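Local coordinates for alkylpurine DNA glycosylase AlkC (Pseudomonas fluorescens, PDB 5VHV), which excises alkylated purine bases from DNA as a base excision repair glycosylase, without flipping the damaged nucleotide out of the duplex, at residues A[63-68]-A[97-102]; A[192-197]-A[222-227]; A[256-261]-A[271-276]; A[293-298]-A[332-337]. All coordinates share one frame; numbering follows the deposited sequence.

Interaction 1. Residues A[63-68]-A[97-102]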
# COMPACT_ATOMS: atom_id res chain seq x y z
N LEU A 63 11.18 19.81 29.54
CA LEU A 63 10.91 18.63 30.33
C LEU A 63 11.68 17.45 29.75
O LEU A 63 12.10 17.47 28.58
CB LEU A 63 9.41 18.31 30.37
CG LEU A 63 8.50 19.45 30.83
CD1 LEU A 63 7.04 19.04 30.72
CD2 LEU A 63 8.83 19.88 32.25
N ASP A 64 11.86 16.41 30.56
CA ASP A 64 12.54 15.23 30.05
C ASP A 64 11.60 14.38 29.21
O ASP A 64 10.44 14.73 28.96
CB ASP A 64 13.16 14.45 31.21
CG ASP A 64 12.14 13.83 32.14
OD1 ASP A 64 10.94 13.71 31.80
OD2 ASP A 64 12.55 13.43 33.25
N TYR A 65 12.12 13.24 28.75
CA TYR A 65 11.35 12.42 27.82
C TYR A 65 10.10 11.82 28.47
O TYR A 65 9.00 11.99 27.92
CB TYR A 65 12.26 11.35 27.21
CG TYR A 65 11.57 10.40 26.28
CD1 TYR A 65 11.12 10.83 25.05
CD2 TYR A 65 11.36 9.07 26.63
CE1 TYR A 65 10.48 9.95 24.18
CE2 TYR A 65 10.73 8.20 25.78
CZ TYR A 65 10.29 8.63 24.55
OH TYR A 65 9.64 7.77 23.68
N PRO A 66 10.18 11.13 29.61
CA PRO A 66 8.93 10.63 30.22
C PRO A 66 7.93 11.73 30.53
O PRO A 66 6.72 11.53 30.32
CB PRO A 66 9.42 9.94 31.51
CG PRO A 66 10.87 9.64 31.27
CD PRO A 66 11.37 10.77 30.40
N GLN A 67 8.38 12.88 31.02
CA GLN A 67 7.46 13.98 31.31
C GLN A 67 6.80 14.51 30.05
O GLN A 67 5.60 14.80 30.04
CB GLN A 67 8.21 15.11 32.03
CG GLN A 67 8.74 14.78 33.41
CD GLN A 67 9.66 15.87 33.96
OE1 GLN A 67 10.43 16.51 33.22
NE2 GLN A 67 9.59 16.09 35.26
N THR A 68 7.57 14.65 28.97
CA THR A 68 6.97 15.10 27.72
C THR A 68 5.97 14.07 27.20
O THR A 68 4.90 14.43 26.71
CB THR A 68 8.06 15.39 26.67
OG1 THR A 68 8.96 16.40 27.18
CG2 THR A 68 7.45 15.89 25.38
N ARG A 97 14.83 6.26 21.84
CA ARG A 97 15.64 5.08 21.53
C ARG A 97 16.27 4.42 22.76
O ARG A 97 16.50 3.20 22.77
CB ARG A 97 16.76 5.46 20.55
CG ARG A 97 16.33 5.88 19.13
CD ARG A 97 17.59 6.14 18.28
NE ARG A 97 17.33 6.79 17.00
CZ ARG A 97 17.24 6.16 15.82
NH1 ARG A 97 17.39 4.85 15.74
NH2 ARG A 97 17.00 6.86 14.72
N ASP A 98 16.59 5.20 23.80
CA ASP A 98 17.20 4.68 25.02
C ASP A 98 16.20 4.49 26.16
O ASP A 98 16.60 4.38 27.32
CB ASP A 98 18.34 5.59 25.51
CG ASP A 98 19.19 4.93 26.62
OD1 ASP A 98 19.62 3.78 26.42
OD2 ASP A 98 19.42 5.54 27.70
N ASP A 99 14.91 4.43 25.84
CA ASP A 99 13.87 4.17 26.81
C ASP A 99 12.88 3.25 26.07
O ASP A 99 11.73 3.59 25.77
CB ASP A 99 13.23 5.47 27.31
CG ASP A 99 12.54 5.32 28.65
OD1 ASP A 99 12.51 4.19 29.18
OD2 ASP A 99 12.02 6.33 29.16
N PHE A 100 13.37 2.04 25.75
CA PHE A 100 12.69 1.15 24.81
C PHE A 100 11.30 0.77 25.29
O PHE A 100 10.32 0.89 24.55
CB PHE A 100 13.54 -0.09 24.57
CG PHE A 100 12.94 -1.05 23.59
CD1 PHE A 100 13.10 -0.86 22.24
CD2 PHE A 100 12.19 -2.14 24.02
CE1 PHE A 100 12.54 -1.73 21.33
CE2 PHE A 100 11.61 -3.00 23.09
CZ PHE A 100 11.80 -2.79 21.77
N LYS A 101 11.19 0.28 26.52
CA LYS A 101 9.90 -0.26 26.94
C LYS A 101 8.85 0.84 27.01
O LYS A 101 7.71 0.66 26.56
CB LYS A 101 10.05 -0.99 28.26
CG LYS A 101 10.69 -2.35 28.03
CD LYS A 101 11.19 -3.02 29.27
CE LYS A 101 11.81 -4.36 28.89
NZ LYS A 101 12.64 -4.90 29.98
N ARG A 102 9.24 2.01 27.50
CA ARG A 102 8.31 3.12 27.55
C ARG A 102 7.91 3.54 26.14
O ARG A 102 6.74 3.87 25.89
CB ARG A 102 8.93 4.30 28.29
CG ARG A 102 7.94 5.34 28.72
CD ARG A 102 8.64 6.58 29.26
NE ARG A 102 9.44 6.30 30.45
CZ ARG A 102 8.97 6.27 31.69
NH1 ARG A 102 7.68 6.50 31.92
NH2 ARG A 102 9.80 6.02 32.69
O HOH W 1 5.95 9.07 30.66
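Tyr65 and Pro66, in the first turn of helix 65-75, pack against Asp99 and Arg102 at the start of helix 100-110, a surface contact of side chains that no direct hydrogen bond crosses. The Tyr65 ring offers its edge: CD2 comes to 3.8 Å from Asp99 OD2, which lies near the ring plane, while CE2 approaches Asp99 CB. Ring and carboxylate planes are turned 59° apart. Pro66 works on the other partner. Its CB sits over the centre of the Arg102 guanidinium, 3.7 Å from CZ, and its CG comes equally close to NE, so the pyrrolidine covers one face of the charged group.

The bend of Arg102 at chi3 (-62°) brings NE to Asp99 OD2 at 2.9 Å, a salt bridge that meets the oxygen on its syn side but 34° out of the carboxylate plane; this bond limits rotation of the guanidinium lying against Pro66. Both segments are helix starts in the all-helical part of the chain, consistent with the helical-repeat architecture of the DNA alkylation repair family. Asp64 caps its helix with a capping box: Gln67 N donates to Asp64 OD1 at 2.8 Å, and Asp64 N donates back to Gln67 OE1 at 3.0 Å. Asp99 holds the equivalent N-cap place, yet its carboxylate makes no capping bond and turns to Arg102 instead. A water receives a weak bond from Arg102 NH1 and donates to Pro66 O at 2.6 Å. The Tyr65 OH is hydrogen-bonded to Ser103 OG, and the ring also rests on Tyr91, Val92 and Tyr95.

Interaction 2. Residues A[192-197]-A[222-227]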
# COMPACT_ATOMS: atom_id res chain seq x y z
N SER A 192 -3.64 -5.24 5.42
CA SER A 192 -2.22 -5.17 5.73
C SER A 192 -1.53 -6.52 5.52
O SER A 192 -0.43 -6.57 4.96
CB SER A 192 -2.05 -4.68 7.17
OG SER A 192 -0.68 -4.69 7.51
N VAL A 193 -2.15 -7.62 5.94
CA VAL A 193 -1.53 -8.92 5.71
C VAL A 193 -1.33 -9.14 4.22
O VAL A 193 -0.26 -9.59 3.76
CB VAL A 193 -2.38 -10.05 6.34
CG1 VAL A 193 -1.76 -11.42 6.04
CG2 VAL A 193 -2.52 -9.86 7.83
N ALA A 194 -2.36 -8.83 3.44
CA ALA A 194 -2.29 -9.03 2.00
C ALA A 194 -1.20 -8.17 1.39
O ALA A 194 -0.46 -8.62 0.51
CB ALA A 194 -3.63 -8.73 1.34
N ASN A 195 -1.10 -6.92 1.83
CA ASN A 195 -0.10 -6.02 1.26
C ASN A 195 1.32 -6.42 1.67
O ASN A 195 2.26 -6.29 0.87
CB ASN A 195 -0.41 -4.57 1.64
CG ASN A 195 -1.64 -4.04 0.90
OD1 ASN A 195 -1.99 -4.51 -0.21
ND2 ASN A 195 -2.32 -3.09 1.51
N HIS A 196 1.51 -6.86 2.91
CA HIS A 196 2.80 -7.39 3.34
C HIS A 196 3.19 -8.59 2.48
O HIS A 196 4.31 -8.67 1.96
CB HIS A 196 2.72 -7.72 4.83
CG HIS A 196 4.02 -8.08 5.48
ND1 HIS A 196 4.34 -7.67 6.76
CD2 HIS A 196 5.06 -8.86 5.08
CE1 HIS A 196 5.50 -8.17 7.12
NE2 HIS A 196 5.97 -8.88 6.11
N LEU A 197 2.26 -9.52 2.27
CA LEU A 197 2.56 -10.67 1.43
C LEU A 197 2.88 -10.27 -0.02
O LEU A 197 3.81 -10.80 -0.62
CB LEU A 197 1.40 -11.66 1.48
CG LEU A 197 1.30 -12.45 2.79
CD1 LEU A 197 -0.07 -13.10 2.89
CD2 LEU A 197 2.38 -13.49 2.90
N THR A 222 -9.48 -15.61 4.65
CA THR A 222 -8.20 -16.08 4.15
C THR A 222 -8.17 -16.07 2.63
O THR A 222 -7.16 -15.68 2.02
CB THR A 222 -7.94 -17.49 4.72
OG1 THR A 222 -8.11 -17.47 6.15
CG2 THR A 222 -6.52 -17.97 4.38
N ALA A 223 -9.27 -16.48 1.98
CA ALA A 223 -9.34 -16.42 0.52
C ALA A 223 -9.14 -14.99 0.02
O ALA A 223 -8.45 -14.76 -0.98
CB ALA A 223 -10.68 -16.96 0.03
N TRP A 224 -9.76 -14.01 0.69
CA TRP A 224 -9.62 -12.62 0.27
C TRP A 224 -8.17 -12.16 0.40
O TRP A 224 -7.61 -11.54 -0.52
CB TRP A 224 -10.54 -11.72 1.09
CG TRP A 224 -10.54 -10.28 0.63
CD1 TRP A 224 -11.45 -9.69 -0.21
CD2 TRP A 224 -9.60 -9.25 1.00
NE1 TRP A 224 -11.12 -8.36 -0.39
CE2 TRP A 224 -9.99 -8.07 0.33
CE3 TRP A 224 -8.47 -9.22 1.82
CZ2 TRP A 224 -9.29 -6.86 0.48
CZ3 TRP A 224 -7.76 -8.02 1.95
CH2 TRP A 224 -8.18 -6.86 1.28
N ILE A 225 -7.54 -12.50 1.53
CA ILE A 225 -6.13 -12.16 1.70
C ILE A 225 -5.30 -12.78 0.58
O ILE A 225 -4.42 -12.14 0.00
CB ILE A 225 -5.62 -12.62 3.08
CG1 ILE A 225 -6.28 -11.78 4.20
CG2 ILE A 225 -4.11 -12.51 3.17
CD1 ILE A 225 -5.90 -12.22 5.61
N ALA A 226 -5.58 -14.05 0.26
CA ALA A 226 -4.81 -14.73 -0.78
C ALA A 226 -4.93 -14.01 -2.12
O ALA A 226 -3.92 -13.80 -2.80
CB ALA A 226 -5.27 -16.18 -0.92
N ARG A 227 -6.15 -13.63 -2.51
CA ARG A 227 -6.31 -12.98 -3.81
C ARG A 227 -5.55 -11.67 -3.88
O ARG A 227 -4.97 -11.34 -4.91
CB ARG A 227 -7.79 -12.75 -4.12
CG ARG A 227 -7.96 -12.04 -5.49
CD ARG A 227 -9.38 -12.07 -6.06
NE ARG A 227 -9.91 -13.41 -6.25
CZ ARG A 227 -9.83 -14.13 -7.38
NH1 ARG A 227 -9.22 -13.66 -8.46
NH2 ARG A 227 -10.37 -15.33 -7.42
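The indole of Trp224, the flat group in this contact, meets Ala194 obliquely, with Ala194 CB 4.2 Å from CZ3 on the six-membered ring, neither over a face nor at an edge; outside the two segments the same ring system stacks with His228 and touches Arg190 and Lys191. The chi1 of -175° sets Trp224 CG anti to the backbone N; the CB points neither toward helix 187-201 nor away from it, and it is CZ3, farther out, that comes closer.

Most of the contact belongs to Ile225. Its CG2 is the shared atom, 3.9 Å from Val193 CG1 and 4.1 Å from Leu197 CD1, with Ala194 CB at 4.2 Å. Val193 and Leu197 are one turn apart on helix 187-201, so the methyl is met from two successive turns; Leu197 crosses Ile225 at about a right angle. Ile225 CD1 also touches Val193, at CB. Ala194 contributes little bulk, and its CB comes within 3.7 Å of Ile225 O, letting the backbones draw together until the Ala194 and Ile225 CA atoms are 5.0 Å apart. No hydrogen bond passes between the segments: this is apolar helix packing, with axes 8.6 Å apart at closest and crossing at -34°.

Both helices belong to the helical DNA alkylation repair region. Helix 175-181 adds Leu181 against Val193 and Leu178 against Leu197, while on helix 187-201 Asn195 packs on a modified base of the bound DNA and binds Arg231, beyond the end of helix 220-229.

Interaction 3. Residues A[256-261]-A[271-276]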
# COMPACT_ATOMS: atom_id res chain seq x y z
N HIS A 256 -13.09 -13.37 -30.30
CA HIS A 256 -13.67 -12.80 -31.52
C HIS A 256 -13.71 -11.28 -31.44
O HIS A 256 -13.77 -10.70 -30.35
CB HIS A 256 -15.10 -13.29 -31.78
CG HIS A 256 -15.24 -14.78 -31.81
ND1 HIS A 256 -14.73 -15.56 -32.82
CD2 HIS A 256 -15.84 -15.63 -30.94
CE1 HIS A 256 -15.01 -16.82 -32.58
NE2 HIS A 256 -15.69 -16.89 -31.45
N HIS A 257 -13.70 -10.65 -32.61
CA HIS A 257 -13.96 -9.22 -32.73
C HIS A 257 -12.90 -8.36 -32.01
O HIS A 257 -13.20 -7.24 -31.60
CB HIS A 257 -15.35 -8.84 -32.17
CG HIS A 257 -16.47 -9.71 -32.65
ND1 HIS A 257 -16.70 -9.96 -33.99
CD2 HIS A 257 -17.45 -10.35 -31.97
CE1 HIS A 257 -17.76 -10.75 -34.11
NE2 HIS A 257 -18.23 -10.99 -32.90
N LEU A 258 -11.68 -8.84 -31.82
CA LEU A 258 -10.73 -8.08 -31.02
C LEU A 258 -10.37 -6.79 -31.74
O LEU A 258 -10.02 -6.82 -32.93
CB LEU A 258 -9.47 -8.90 -30.73
CG LEU A 258 -8.31 -8.13 -30.07
CD1 LEU A 258 -8.70 -7.59 -28.72
CD2 LEU A 258 -7.06 -8.98 -29.91
N MET A 259 -10.49 -5.67 -31.06
CA MET A 259 -10.11 -4.41 -31.68
C MET A 259 -9.75 -3.39 -30.61
O MET A 259 -10.19 -3.47 -29.46
CB MET A 259 -11.23 -3.86 -32.57
CG MET A 259 -12.45 -3.37 -31.84
SD MET A 259 -13.79 -2.88 -32.98
CE MET A 259 -14.43 -4.48 -33.42
N VAL A 260 -8.92 -2.44 -31.01
CA VAL A 260 -8.70 -1.21 -30.26
C VAL A 260 -9.07 -0.06 -31.19
O VAL A 260 -8.63 -0.03 -32.34
CB VAL A 260 -7.26 -1.09 -29.76
CG1 VAL A 260 -7.01 0.26 -29.12
CG2 VAL A 260 -6.97 -2.18 -28.75
N THR A 261 -9.93 0.83 -30.71
CA THR A 261 -10.34 1.98 -31.49
C THR A 261 -10.25 3.23 -30.64
O THR A 261 -10.40 3.17 -29.41
CB THR A 261 -11.78 1.83 -32.00
OG1 THR A 261 -12.65 1.77 -30.88
CG2 THR A 261 -11.93 0.58 -32.79
N ILE A 271 -8.85 5.38 -25.72
CA ILE A 271 -8.92 4.18 -26.53
C ILE A 271 -9.99 3.28 -25.95
O ILE A 271 -10.37 3.41 -24.79
CB ILE A 271 -7.57 3.44 -26.61
CG1 ILE A 271 -7.12 2.98 -25.21
CG2 ILE A 271 -6.55 4.36 -27.25
CD1 ILE A 271 -5.99 1.95 -25.22
N ASN A 272 -10.47 2.36 -26.78
CA ASN A 272 -11.49 1.39 -26.40
C ASN A 272 -11.02 0.01 -26.83
O ASN A 272 -10.90 -0.27 -28.03
CB ASN A 272 -12.83 1.71 -27.05
CG ASN A 272 -13.32 3.09 -26.69
OD1 ASN A 272 -14.04 3.26 -25.70
ND2 ASN A 272 -12.93 4.08 -27.47
N LEU A 273 -10.76 -0.84 -25.85
CA LEU A 273 -10.40 -2.23 -26.07
C LEU A 273 -11.67 -3.07 -25.99
O LEU A 273 -12.40 -3.01 -25.00
CB LEU A 273 -9.40 -2.69 -25.01
CG LEU A 273 -9.14 -4.19 -24.92
CD1 LEU A 273 -8.51 -4.75 -26.21
CD2 LEU A 273 -8.21 -4.46 -23.74
N SER A 274 -11.94 -3.86 -27.03
CA SER A 274 -13.10 -4.74 -26.93
C SER A 274 -12.84 -6.05 -27.66
O SER A 274 -12.04 -6.12 -28.60
CB SER A 274 -14.37 -4.06 -27.47
OG SER A 274 -14.29 -3.76 -28.86
N PHE A 275 -13.50 -7.09 -27.18
CA PHE A 275 -13.46 -8.43 -27.77
C PHE A 275 -14.56 -9.26 -27.11
O PHE A 275 -15.15 -8.87 -26.10
CB PHE A 275 -12.09 -9.09 -27.58
CG PHE A 275 -11.64 -9.13 -26.15
CD1 PHE A 275 -10.99 -8.04 -25.58
CD2 PHE A 275 -11.89 -10.24 -25.35
CE1 PHE A 275 -10.56 -8.07 -24.25
CE2 PHE A 275 -11.47 -10.27 -24.03
CZ PHE A 275 -10.81 -9.18 -23.48
N THR A 276 -14.79 -10.43 -27.70
CA THR A 276 -15.76 -11.40 -27.21
C THR A 276 -15.04 -12.72 -26.96
O THR A 276 -14.23 -13.16 -27.79
CB THR A 276 -16.88 -11.59 -28.23
OG1 THR A 276 -17.45 -10.31 -28.54
CG2 THR A 276 -17.96 -12.52 -27.69
O HOH W 2 -15.09 -5.90 -30.26
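Segments 256-261 and 271-276 run antiparallel, 172° between strand directions and 4.7 Å between axes, as the two arms of a beta hairpin interrupted by a beta bulge. His256 pairs with Thr276, but Met259 pairs with Ser274, so the register slips by one residue at the corner around His257, whose phi is positive (64°). Beyond the bulge Met259 and Ser274 form a hydrogen-bonded pair, with Met259 N giving to Ser274 O at 2.9 Å; Val260 and Leu273 are a non-hydrogen-bonded pair, and Thr261 and Asn272 bond again.

On the apolar side, Leu258, Val260, Ile271, Leu273 and Phe275 pack together. Leu273 CD1 lies 3.8 Å from Leu258 CD1 and 3.9 Å from Val260 CG2, bridging the two residues. Leu258 CD1 also meets Phe275 CB, while Val260 CG1 reaches Ile271 CB. This layer faces Val343 and Val345 of strand 339-347, along with Tyr291 and Val289 of strand 285-294, and Val260 also meets Ala355 and Phe357 of strand 350-359.

The other face is mixed, with Met259 among Ser274, Thr261, Asn272 and Thr276. Met259 CG comes within 3.5 Å of Ser274 OG, placed there with both groups between their backbone N and carbonyl carbon. His257, in the bulge, and Thr276 point the same way side by side, the imidazole presenting CD2 to Thr276 OG1 at 3.4 Å in the ring plane; Thr276 OG1 is itself hydrogen-bonded to His321. Thr261 O takes the backbone N of Asn272 and, weakly, its ND2. At the bulge, one water donates to His257 O at 2.7 Å and binds Ser274 OG at the same distance.

Interaction 4. Residues A[293-298]-A[332-337]. With nucleotides of chain C; nucleotides of chain D.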
# COMPACT_ATOMS: atom_id res chain seq x y z
N ILE A 293 -0.40 -3.23 -21.96
CA ILE A 293 0.07 -2.29 -22.97
C ILE A 293 1.59 -2.26 -22.95
O ILE A 293 2.22 -2.09 -21.90
CB ILE A 293 -0.48 -0.87 -22.73
CG1 ILE A 293 -2.01 -0.90 -22.73
CG2 ILE A 293 0.07 0.08 -23.82
CD1 ILE A 293 -2.66 0.48 -22.49
N ASP A 294 2.19 -2.40 -24.14
CA ASP A 294 3.61 -2.15 -24.34
C ASP A 294 3.80 -0.67 -24.62
O ASP A 294 3.71 -0.24 -25.77
CB ASP A 294 4.13 -2.96 -25.53
CG ASP A 294 4.14 -4.46 -25.27
OD1 ASP A 294 4.25 -4.87 -24.11
OD2 ASP A 294 4.04 -5.22 -26.26
N TYR A 295 4.02 0.13 -23.58
CA TYR A 295 4.18 1.56 -23.80
C TYR A 295 5.50 1.91 -24.49
O TYR A 295 6.56 1.36 -24.17
CB TYR A 295 4.11 2.28 -22.47
CG TYR A 295 2.73 2.39 -21.88
CD1 TYR A 295 1.87 3.41 -22.28
CD2 TYR A 295 2.31 1.50 -20.91
CE1 TYR A 295 0.61 3.54 -21.70
CE2 TYR A 295 1.04 1.61 -20.33
CZ TYR A 295 0.21 2.63 -20.73
OH TYR A 295 -1.01 2.74 -20.13
N VAL A 296 5.45 2.89 -25.40
CA VAL A 296 6.67 3.52 -25.89
C VAL A 296 7.20 4.46 -24.81
O VAL A 296 6.45 5.29 -24.27
CB VAL A 296 6.41 4.30 -27.19
CG1 VAL A 296 7.70 4.95 -27.72
CG2 VAL A 296 5.76 3.40 -28.25
N LYS A 297 8.50 4.37 -24.52
CA LYS A 297 9.13 5.22 -23.53
C LYS A 297 10.13 6.16 -24.21
O LYS A 297 10.33 6.11 -25.44
CB LYS A 297 9.80 4.39 -22.43
CG LYS A 297 8.91 3.35 -21.76
CD LYS A 297 7.60 3.94 -21.17
CE LYS A 297 7.85 5.09 -20.19
NZ LYS A 297 6.59 5.40 -19.40
N SER A 298 10.76 7.00 -23.40
CA SER A 298 11.71 7.97 -23.94
C SER A 298 12.78 7.28 -24.76
O SER A 298 13.21 7.77 -25.81
CB SER A 298 12.36 8.76 -22.79
OG SER A 298 13.23 9.75 -23.31
N THR A 332 1.20 12.38 -13.66
CA THR A 332 2.38 12.40 -12.81
C THR A 332 3.13 11.09 -12.90
O THR A 332 4.36 11.07 -12.98
CB THR A 332 1.98 12.68 -11.37
OG1 THR A 332 1.28 13.92 -11.32
CG2 THR A 332 3.21 12.77 -10.51
N THR A 333 2.41 9.98 -12.90
CA THR A 333 3.05 8.68 -12.82
C THR A 333 3.37 8.06 -14.18
O THR A 333 3.95 6.98 -14.21
CB THR A 333 2.19 7.69 -12.01
OG1 THR A 333 2.97 6.51 -11.69
CG2 THR A 333 0.93 7.29 -12.77
N ARG A 334 3.02 8.70 -15.29
CA ARG A 334 3.34 8.13 -16.61
C ARG A 334 3.33 9.22 -17.66
O ARG A 334 2.29 9.81 -17.94
CB ARG A 334 2.35 7.02 -16.98
CG ARG A 334 2.76 6.21 -18.21
CD ARG A 334 1.82 5.01 -18.50
NE ARG A 334 1.68 4.16 -17.35
CZ ARG A 334 0.58 4.04 -16.60
NH1 ARG A 334 -0.54 4.68 -16.91
NH2 ARG A 334 0.59 3.27 -15.52
N LYS A 335 4.50 9.46 -18.27
CA LYS A 335 4.61 10.27 -19.48
C LYS A 335 4.56 9.35 -20.70
O LYS A 335 5.04 8.22 -20.66
CB LYS A 335 5.91 11.07 -19.48
CG LYS A 335 6.10 11.98 -20.68
CD LYS A 335 7.26 12.96 -20.46
CE LYS A 335 7.76 13.58 -21.75
NZ LYS A 335 6.79 14.50 -22.40
N HIS A 336 3.96 9.85 -21.78
CA HIS A 336 3.78 9.07 -22.99
C HIS A 336 4.64 9.62 -24.12
O HIS A 336 5.02 10.80 -24.13
CB HIS A 336 2.32 9.03 -23.43
CG HIS A 336 1.41 8.46 -22.38
ND1 HIS A 336 1.02 9.18 -21.27
CD2 HIS A 336 0.85 7.23 -22.25
CE1 HIS A 336 0.26 8.42 -20.50
NE2 HIS A 336 0.13 7.24 -21.07
N TYR A 337 4.93 8.74 -25.07
CA TYR A 337 5.80 9.03 -26.19
C TYR A 337 5.16 8.49 -27.45
O TYR A 337 4.49 7.44 -27.41
CB TYR A 337 7.16 8.39 -25.95
CG TYR A 337 7.80 8.92 -24.69
CD1 TYR A 337 7.48 8.39 -23.45
CD2 TYR A 337 8.68 9.99 -24.74
CE1 TYR A 337 8.06 8.89 -22.28
CE2 TYR A 337 9.25 10.50 -23.59
CZ TYR A 337 8.94 9.94 -22.36
OH TYR A 337 9.52 10.45 -21.22
P DT C 3 10.41 7.83 -19.28
OP1 DT C 3 10.63 7.09 -20.54
OP2 DT C 3 9.38 8.86 -19.13
O5' DT C 3 10.18 6.84 -18.05
C5' DT C 3 10.98 5.71 -17.96
C4' DT C 3 10.72 4.96 -16.67
O4' DT C 3 11.12 5.75 -15.54
C3' DT C 3 9.26 4.61 -16.41
O3' DT C 3 9.00 3.29 -16.83
C2' DT C 3 9.09 4.80 -14.89
C1' DT C 3 10.49 5.19 -14.42
N1 DT C 3 10.57 6.20 -13.32
C2 DT C 3 11.05 5.80 -12.09
O2 DT C 3 11.33 4.64 -11.83
N3 DT C 3 11.14 6.80 -11.16
C4 DT C 3 10.84 8.13 -11.33
O4 DT C 3 10.96 8.95 -10.43
C5 DT C 3 10.36 8.49 -12.66
C7 DT C 3 9.99 9.90 -12.97
C6 DT C 3 10.26 7.51 -13.58
P DC D 5 -1.54 10.62 -11.83
OP1 DC D 5 -1.85 11.89 -12.49
OP2 DC D 5 -0.27 9.91 -11.96
O5' DC D 5 -1.45 10.89 -10.24
C5' DC D 5 -2.48 11.58 -9.58
C4' DC D 5 -2.29 11.47 -8.08
O4' DC D 5 -2.53 10.11 -7.68
C3' DC D 5 -0.86 11.79 -7.58
O3' DC D 5 -0.87 12.95 -6.79
C2' DC D 5 -0.44 10.56 -6.76
C1' DC D 5 -1.79 9.89 -6.50
N1 DC D 5 -1.75 8.46 -6.23
C2 DC D 5 -2.44 7.96 -5.11
O2 DC D 5 -3.07 8.77 -4.37
N3 DC D 5 -2.41 6.63 -4.85
C4 DC D 5 -1.73 5.81 -5.68
N4 DC D 5 -1.72 4.50 -5.40
C5 DC D 5 -1.03 6.31 -6.83
C6 DC D 5 -1.07 7.62 -7.06
P DA D 4 -2.75 4.23 -13.51
OP1 DA D 4 -2.54 4.63 -14.91
OP2 DA D 4 -1.77 3.46 -12.72
O5' DA D 4 -3.07 5.51 -12.64
C5' DA D 4 -4.04 6.44 -13.12
C4' DA D 4 -4.08 7.69 -12.25
O4' DA D 4 -4.70 7.39 -10.97
C3' DA D 4 -2.73 8.29 -11.94
O3' DA D 4 -2.84 9.71 -11.97
C2' DA D 4 -2.40 7.74 -10.55
C1' DA D 4 -3.79 7.68 -9.91
N9 DA D 4 -4.00 6.61 -8.93
C8 DA D 4 -3.62 5.32 -9.05
N7 DA D 4 -3.99 4.57 -8.05
C5 DA D 4 -4.71 5.43 -7.24
C6 DA D 4 -5.36 5.23 -6.02
N6 DA D 4 -5.40 4.04 -5.43
N1 DA D 4 -5.98 6.28 -5.45
C2 DA D 4 -5.95 7.46 -6.09
N3 DA D 4 -5.35 7.78 -7.24
C4 DA D 4 -4.74 6.69 -7.76
O HOH W 3 -1.44 5.41 -19.75
O HOH W 4 3.97 6.03 -24.18
O HOH W 5 4.35 5.73 -21.31
O HOH W 6 6.98 7.78 -17.97
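Tyr337 and Ser298 grip one phosphate between them: Tyr337 OH donates to OP2 of DT3 of chain C at 2.6 Å, and Ser298 N to its OP1 at 2.9 Å. The peptide that carries this N-H lies flat on the Tyr337 ring, with Ser298 N over the centre. Lys297 curls, bent at chi2 and chi3, past the same phosphate. Its NZ makes a salt bridge to another phosphate, a weak bond to Lys335 O, and donates to two waters; one also donates to Lys335 O, the other also accepts from Lys335 N and lies 2.9 Å from OP2 of DT3.

On the other strand, Arg334 NH1 reaches OP1 of DA4 of chain D at 2.8 Å, in the guanidinium plane, and Thr333 N donates to OP2 of DC5 of chain D. Tyr295 positions the arginine: Arg334 CD lies over the face, 3.8 Å from the ring centroid and offset toward the rim, in a CH-pi contact, while Ile293 CG2 covers the opposite face. A water bound to Tyr295 OH also takes Arg334 NH1 and binds His336 NE2.

Segment 293-298 runs off strand 285-294, beside strand 305-314; the loop 332-337 leads into strand 339-347.

In the fold
The four contacts run in series along the chain, from helical region to beta domain. Interactions 1 and 2 are both packing between helices, with centres 36 Å apart; interaction 1 is on the surface, about 13 Å at its nearest atom from the bound DNA, while interaction 2 comes within about 5 Å of it. Interactions 3 and 4 belong to the beta domain: their centres are 21 Å apart and their nearest atoms about 5 Å. The hairpin of 256-261 and 271-276 stays about 11 Å from DNA. The centres of interactions 2 and 4 are 30 Å apart. Asn195 of interaction 2 packs on a modified base and interaction 4 binds phosphates of both strands, so both parts of the protein meet the DNA.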